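Local coordinates for protein-glutamate methylesterase/protein-glutamine glutaminase (Thermotoga maritima, PDB 3SFT), which probably hydrolyses methyl esters on glutamates of chemoreceptors and deamidates receptor glutamines in bacterial chemotaxis, the catalytic domain of CheB being the part described here, at residues N28-K31 and N32-A35; E71-P74 and G75-Y78; M166-S169 and V170-G174. All coordinates share one frame; numbering follows the deposited sequence.

Interaction 1: N28-K31 and N32-A35; sequences NLPK and NFPA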
loop_
_atom_site.group_PDB
_atom_site.type_symbol
_atom_site.label_atom_id
_atom_site.label_comp_id
_atom_site.label_asym_id
_atom_site.label_seq_id
_atom_site.Cartn_x
_atom_site.Cartn_y
_atom_site.Cartn_z
ATOM N N ASN A 28 10.889 8.005 -6.648
ATOM C CA ASN A 28 10.543 9.342 -7.122
ATOM C C ASN A 28 9.731 10.195 -6.144
ATOM O O ASN A 28 9.007 11.108 -6.549
ATOM C CB ASN A 28 9.835 9.245 -8.476
ATOM C CG ASN A 28 10.666 8.501 -9.520
ATOM O OD1 ASN A 28 10.149 7.660 -10.258
ATOM N ND2 ASN A 28 11.962 8.796 -9.571
ATOM N N LEU A 29 9.836 9.878 -4.858
ATOM C CA LEU A 29 9.142 10.633 -3.820
ATOM C C LEU A 29 10.195 11.329 -2.960
ATOM O O LEU A 29 11.247 10.758 -2.669
ATOM C CB LEU A 29 8.256 9.718 -2.972
ATOM C CG LEU A 29 7.027 9.148 -3.691
ATOM C CD1 LEU A 29 6.293 8.177 -2.783
ATOM C CD2 LEU A 29 6.100 10.276 -4.116
ATOM N N PRO A 30 9.925 12.576 -2.544
ATOM C CA PRO A 30 10.863 13.344 -1.721
ATOM C C PRO A 30 11.052 12.783 -0.318
ATOM O O PRO A 30 10.155 12.146 0.231
ATOM C CB PRO A 30 10.217 14.730 -1.688
ATOM C CG PRO A 30 8.746 14.403 -1.704
ATOM C CD PRO A 30 8.672 13.325 -2.760
ATOM N N LYS A 31 12.228 13.034 0.251
ATOM C CA LYS A 31 12.562 12.581 1.594
ATOM C C LYS A 31 11.567 13.124 2.623
ATOM O O LYS A 31 11.249 12.449 3.603
ATOM C CB LYS A 31 13.984 13.026 1.952
ATOM C CG LYS A 31 14.463 12.589 3.325
ATOM C CD LYS A 31 15.868 13.091 3.606
ATOM C CE LYS A 31 16.337 12.652 4.987
ATOM N NZ LYS A 31 17.696 13.177 5.311
ATOM N N ASN A 32 11.055 14.326 2.376
ATOM C CA ASN A 32 10.099 14.959 3.284
ATOM C C ASN A 32 8.614 14.682 2.983
ATOM O O ASN A 32 7.748 15.461 3.389
ATOM C CB ASN A 32 10.347 16.476 3.340
ATOM C CG ASN A 32 10.015 17.180 2.029
ATOM O OD1 ASN A 32 9.654 16.543 1.033
ATOM N ND2 ASN A 32 10.130 18.505 2.030
ATOM N N PHE A 33 8.325 13.604 2.248
ATOM C CA PHE A 33 6.943 13.235 1.928
ATOM C C PHE A 33 6.224 13.140 3.277
ATOM O O PHE A 33 6.574 12.312 4.114
ATOM C CB PHE A 33 6.909 11.892 1.193
ATOM C CG PHE A 33 5.573 11.563 0.592
ATOM C CD1 PHE A 33 5.102 12.264 -0.510
ATOM C CD2 PHE A 33 4.786 10.553 1.130
ATOM C CE1 PHE A 33 3.866 11.966 -1.070
ATOM C CE2 PHE A 33 3.550 10.245 0.577
ATOM C CZ PHE A 33 3.088 10.954 -0.526
ATOM N N PRO A 34 5.219 14.002 3.502
ATOM C CA PRO A 34 4.399 14.122 4.717
ATOM C C PRO A 34 3.484 12.978 5.164
ATOM O O PRO A 34 2.904 13.047 6.251
ATOM C CB PRO A 34 3.601 15.393 4.452
ATOM C CG PRO A 34 3.355 15.311 2.986
ATOM C CD PRO A 34 4.716 14.908 2.452
ATOM N N ALA A 35 3.338 11.940 4.348
ATOM C CA ALA A 35 2.474 10.830 4.729
ATOM C C ALA A 35 3.224 9.517 4.755
ATOM O O ALA A 35 4.025 9.239 3.868
ATOM C CB ALA A 35 1.288 10.729 3.773
#
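L29 and P30 meet N32 and F33 in a local turn contact, part apolar and part backbone hydrogen bond, in the loop that leaves helix 18-22 and leads into strand 37-41. The chain reverses in a type I beta turn running from P30 to F33, with K31 and N32 at its two central positions. The bond that closes it is F33 N to P30 O, 3.1 Å long with an N-H...O angle of 150°. The same carbonyl oxygen lies 3.4 Å from F33 CB.

Among the side chains, F33 carries its ring anti to the backbone N (chi1 -169°), which turns it back toward L29, and its CE1 comes within 4.1 Å of L29 CD2 in an oblique approach. P30 touches both F33 and N32, and its CG is 4.3 Å from F33 CB. L29 and F33 are buried: L29 rests on P186 and I190 of helix 185-192, L29 and F33 both touch L61, and F33 also meets the C-terminal V193. N32 holds its CG between backbone N and carbonyl carbon (chi1 68°), a setting that folds the amide back over the proline. There N32 OD1 sits 3.3 Å from P30 CB and 3.6 Å from P30 CG, a van der Waals contact. K31 is exposed, its chain fully extended, and it touches E60.

The geometry is thus that of a type I turn with an apolar L29/F33 contact beside it, placed in the beta-alpha-beta crossover that joins the neighbouring parallel strands 9-14 and 37-41 of the doubly wound alpha/beta fold.

Interaction 2: E71-P74 and G75-Y78; sequences EVKP and GFVY
K73 and Y78 share the same first torsion, chi1 -52°, with CG anti to the carbonyl carbon in each, and in Y78 this swings the phenol back along the turn to the backbone of K73. The amide of K73 donates to Y78 OH at 2.9 Å with a nearly straight N-H...O angle of 164°. The hydroxyl in turn gives its proton to a water, whose oxygen is 2.7 Å from Y78 OH; that water donates to E71 O, 3.2 Å from the water oxygen. Y78 OH is therefore both acceptor and donor, a pairing that fixes the rotation of its O-H.

Between these partners the chain passes through a type II beta turn from K73 to F76, with P74 and G75 in the middle. G75 has a positive phi of 89°, where a CB would jam against P74 O. The turn opens strand 76-79 of the central parallel sheet, while V72 bonds through its backbone to V95 of the antiparallel hairpin.

F76 and K73 run side by side: the lysine chain, bent at chi3, brings K73 CE to 3.6 Å from F76 CE2. P74 O lies at the ring edge, 3.4 Å from F76 CD2, and the bridging water sits over one ring face. On the buried side V72 CG1 approaches Y78 CE2 obliquely at 4.1 Å, and F97 packs edge-to-face with the tyrosine ring.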
loop_
_atom_site.group_PDB
_atom_site.type_symbol
_atom_site.label_atom_id
_atom_site.label_comp_id
_atom_site.label_asym_id
_atom_site.label_seq_id
_atom_site.Cartn_x
_atom_site.Cartn_y
_atom_site.Cartn_z
ATOM N N GLU A 71 5.716 2.435 15.514
ATOM C CA GLU A 71 4.917 3.618 15.220
ATOM C C GLU A 71 5.018 3.969 13.735
ATOM O O GLU A 71 6.118 4.046 13.183
ATOM C CB GLU A 71 5.384 4.811 16.061
ATOM C CG GLU A 71 4.434 6.007 15.989
ATOM C CD GLU A 71 4.949 7.246 16.706
ATOM O OE1 GLU A 71 5.759 7.119 17.654
ATOM O OE2 GLU A 71 4.531 8.356 16.314
ATOM N N VAL A 72 3.868 4.173 13.096
ATOM C CA VAL A 72 3.801 4.518 11.678
ATOM C C VAL A 72 4.123 6.006 11.511
ATOM O O VAL A 72 3.323 6.861 11.879
ATOM C CB VAL A 72 2.395 4.221 11.126
ATOM C CG1 VAL A 72 2.357 4.429 9.633
ATOM C CG2 VAL A 72 1.989 2.793 11.476
ATOM N N LYS A 73 5.281 6.309 10.930
ATOM C CA LYS A 73 5.714 7.698 10.766
ATOM C C LYS A 73 5.961 8.139 9.329
ATOM O O LYS A 73 6.267 7.323 8.466
ATOM C CB LYS A 73 7.003 7.931 11.565
ATOM C CG LYS A 73 6.935 7.512 13.032
ATOM C CD LYS A 73 8.207 7.899 13.783
ATOM C CE LYS A 73 9.441 7.193 13.219
ATOM N NZ LYS A 73 10.715 7.691 13.831
ATOM N N PRO A 74 5.802 9.448 9.053
ATOM C CA PRO A 74 6.027 9.994 7.710
ATOM C C PRO A 74 7.529 9.940 7.403
ATOM O O PRO A 74 8.357 9.918 8.316
ATOM C CB PRO A 74 5.517 11.435 7.831
ATOM C CG PRO A 74 5.718 11.759 9.284
ATOM C CD PRO A 74 5.267 10.485 9.958
ATOM N N GLY A 75 7.870 9.899 6.120
ATOM C CA GLY A 75 9.265 9.815 5.727
ATOM C C GLY A 75 9.739 8.372 5.625
ATOM O O GLY A 75 10.893 8.118 5.302
ATOM N N PHE A 76 8.847 7.428 5.916
ATOM C CA PHE A 76 9.163 6.003 5.854
ATOM C C PHE A 76 8.221 5.250 4.915
ATOM O O PHE A 76 7.077 5.658 4.695
ATOM C CB PHE A 76 9.042 5.359 7.237
ATOM C CG PHE A 76 10.104 5.778 8.212
ATOM C CD1 PHE A 76 11.239 4.993 8.397
ATOM C CD2 PHE A 76 9.958 6.939 8.970
ATOM C CE1 PHE A 76 12.218 5.353 9.327
ATOM C CE2 PHE A 76 10.931 7.313 9.906
ATOM C CZ PHE A 76 12.062 6.517 10.083
ATOM N N VAL A 77 8.722 4.142 4.375
ATOM C CA VAL A 77 7.964 3.264 3.500
ATOM C C VAL A 77 8.118 1.897 4.163
ATOM O O VAL A 77 9.232 1.386 4.310
ATOM C CB VAL A 77 8.538 3.256 2.061
ATOM C CG1 VAL A 77 7.744 2.295 1.171
ATOM C CG2 VAL A 77 8.484 4.660 1.475
ATOM N N TYR A 78 7.006 1.354 4.647
ATOM C CA TYR A 78 7.019 0.071 5.341
ATOM C C TYR A 78 6.534 -1.097 4.482
ATOM O O TYR A 78 5.432 -1.060 3.943
ATOM C CB TYR A 78 6.163 0.157 6.604
ATOM C CG TYR A 78 6.502 1.311 7.524
ATOM C CD1 TYR A 78 7.486 1.180 8.506
ATOM C CD2 TYR A 78 5.825 2.527 7.427
ATOM C CE1 TYR A 78 7.787 2.232 9.366
ATOM C CE2 TYR A 78 6.117 3.585 8.282
ATOM C CZ TYR A 78 7.098 3.430 9.250
ATOM O OH TYR A 78 7.392 4.466 10.098
HETATM O O HOH W 1 9.090 3.826 12.069
#

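Interaction 3: M166-S169 and V170-G174; sequences MPKS and VIEEG
I171 and V170 pack tightly on the backbone of M166 and P167, one turn earlier in helix 166-172. I171 N bonds P167 O at 2.9 Å, and E172 N bonds K168 O at 2.8 Å. With CG1 of I171 anti to its carbonyl carbon (chi1 -62°), that atom lies 3.2 Å from P167 O. Beyond the helix I171 touches A155, F164 and A176, so an alanine here would probably open a gap between the helix and those residues. V170 faces the sheet at I131 and V153, M166 approaches the predicted catalytic S15 and H42, and S169 OG is held by T140 OG1 of helix 140-148.

The solvent side is looser. K168 CG lies 3.6 Å from E172 OE2, yet K168 NZ stays 4.4 Å from that oxygen, beyond a salt bridge. E173 N bonds only weakly to S169 O at 3.5 Å; a water gives one hydrogen to S169 O and another to E173 OE2. G174, with phi 86° and its N bonded to I171 O, belongs to a Schellman motif after the last helical turn. Within the helix, cohesion therefore rests on backbone bonds and close carbon-to-carbonyl contacts, the apolar packing is against the surrounding fold, and charge attraction across the exposed K168/E172 pair probably adds little.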
loop_
_atom_site.group_PDB
_atom_site.type_symbol
_atom_site.label_atom_id
_atom_site.label_comp_id
_atom_site.label_asym_id
_atom_site.label_seq_id
_atom_site.Cartn_x
_atom_site.Cartn_y
_atom_site.Cartn_z
ATOM N N MET A 166 -5.334 -7.109 -10.523
ATOM C CA MET A 166 -5.705 -6.369 -9.321
ATOM C C MET A 166 -6.258 -4.976 -9.611
ATOM O O MET A 166 -7.311 -4.612 -9.087
ATOM C CB MET A 166 -4.544 -6.339 -8.315
ATOM C CG MET A 166 -4.285 -7.717 -7.688
ATOM S SD MET A 166 -2.878 -7.885 -6.560
ATOM C CE MET A 166 -2.351 -6.173 -6.378
ATOM N N PRO A 167 -5.570 -4.182 -10.461
ATOM C CA PRO A 167 -6.080 -2.840 -10.766
ATOM C C PRO A 167 -7.411 -2.913 -11.522
ATOM O O PRO A 167 -8.341 -2.145 -11.247
ATOM C CB PRO A 167 -4.986 -2.252 -11.658
ATOM C CG PRO A 167 -3.745 -2.973 -11.214
ATOM C CD PRO A 167 -4.243 -4.386 -11.074
ATOM N N LYS A 168 -7.497 -3.840 -12.474
ATOM C CA LYS A 168 -8.714 -4.004 -13.260
ATOM C C LYS A 168 -9.920 -4.323 -12.385
ATOM O O LYS A 168 -11.005 -3.784 -12.600
ATOM C CB LYS A 168 -8.548 -5.093 -14.326
ATOM C CG LYS A 168 -9.759 -5.217 -15.229
ATOM C CD LYS A 168 -9.476 -5.994 -16.507
ATOM C CE LYS A 168 -9.792 -7.469 -16.368
ATOM N NZ LYS A 168 -9.776 -8.134 -17.708
ATOM N N SER A 169 -9.729 -5.207 -11.410
ATOM C CA SER A 169 -10.811 -5.589 -10.509
ATOM C C SER A 169 -11.309 -4.375 -9.724
ATOM O O SER A 169 -12.510 -4.223 -9.501
ATOM C CB SER A 169 -10.348 -6.689 -9.557
ATOM O OG SER A 169 -11.356 -6.986 -8.612
ATOM N N VAL A 170 -10.376 -3.514 -9.314
ATOM C CA VAL A 170 -10.715 -2.291 -8.585
ATOM C C VAL A 170 -11.508 -1.355 -9.502
ATOM O O VAL A 170 -12.543 -0.817 -9.105
ATOM C CB VAL A 170 -9.434 -1.552 -8.083
ATOM C CG1 VAL A 170 -9.762 -0.133 -7.640
ATOM C CG2 VAL A 170 -8.803 -2.319 -6.939
ATOM N N ILE A 171 -11.030 -1.191 -10.733
ATOM C CA ILE A 171 -11.677 -0.320 -11.719
ATOM C C ILE A 171 -13.085 -0.791 -12.097
ATOM O O ILE A 171 -14.011 0.022 -12.194
ATOM C CB ILE A 171 -10.820 -0.194 -13.011
ATOM C CG1 ILE A 171 -9.467 0.441 -12.684
ATOM C CG2 ILE A 171 -11.558 0.633 -14.078
ATOM C CD1 ILE A 171 -8.429 0.247 -13.770
ATOM N N GLU A 172 -13.249 -2.100 -12.293
ATOM C CA GLU A 172 -14.546 -2.655 -12.663
ATOM C C GLU A 172 -15.650 -2.457 -11.624
ATOM O O GLU A 172 -16.834 -2.492 -11.964
ATOM C CB GLU A 172 -14.413 -4.130 -13.045
ATOM C CG GLU A 172 -13.712 -4.324 -14.382
ATOM C CD GLU A 172 -13.569 -5.780 -14.791
ATOM O OE1 GLU A 172 -13.785 -6.676 -13.943
ATOM O OE2 GLU A 172 -13.232 -6.026 -15.972
ATOM N N GLU A 173 -15.273 -2.267 -10.362
ATOM C CA GLU A 173 -16.257 -2.031 -9.312
ATOM C C GLU A 173 -16.604 -0.547 -9.247
ATOM O O GLU A 173 -17.571 -0.155 -8.593
ATOM C CB GLU A 173 -15.729 -2.483 -7.951
ATOM C CG GLU A 173 -15.570 -3.980 -7.795
ATOM C CD GLU A 173 -16.851 -4.744 -8.070
ATOM O OE1 GLU A 173 -17.897 -4.412 -7.469
ATOM O OE2 GLU A 173 -16.808 -5.680 -8.891
ATOM N N GLY A 174 -15.804 0.268 -9.933
ATOM C CA GLY A 174 -16.011 1.703 -9.949
ATOM C C GLY A 174 -15.342 2.395 -8.770
ATOM O O GLY A 174 -15.654 3.549 -8.471
HETATM O O HOH W 2 -14.302 -6.679 -9.825
#

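In the fold
Interactions 1 and 2 lie on the same side of the chain's centre, their centres 10 Å apart, and touch where P34 O meets P74 CB at 3.5 Å. Both are proline-containing turns leading into adjacent parallel strands, 37-41 and 76-79, but interaction 1 is closed by a backbone bond, whereas interaction 2 is tied by a tyrosine hydroxyl and a water. Interaction 3, about 27 Å from each centre to centre and opposite interaction 2, is helical, with successive backbone bonds, and alone borders the predicted active site. All are partly buried: L29 and F33 contrast with exposed K31 and N32, V72 and Y78 with K73 and P74, and M166, P167 and V170 with K168 and E172.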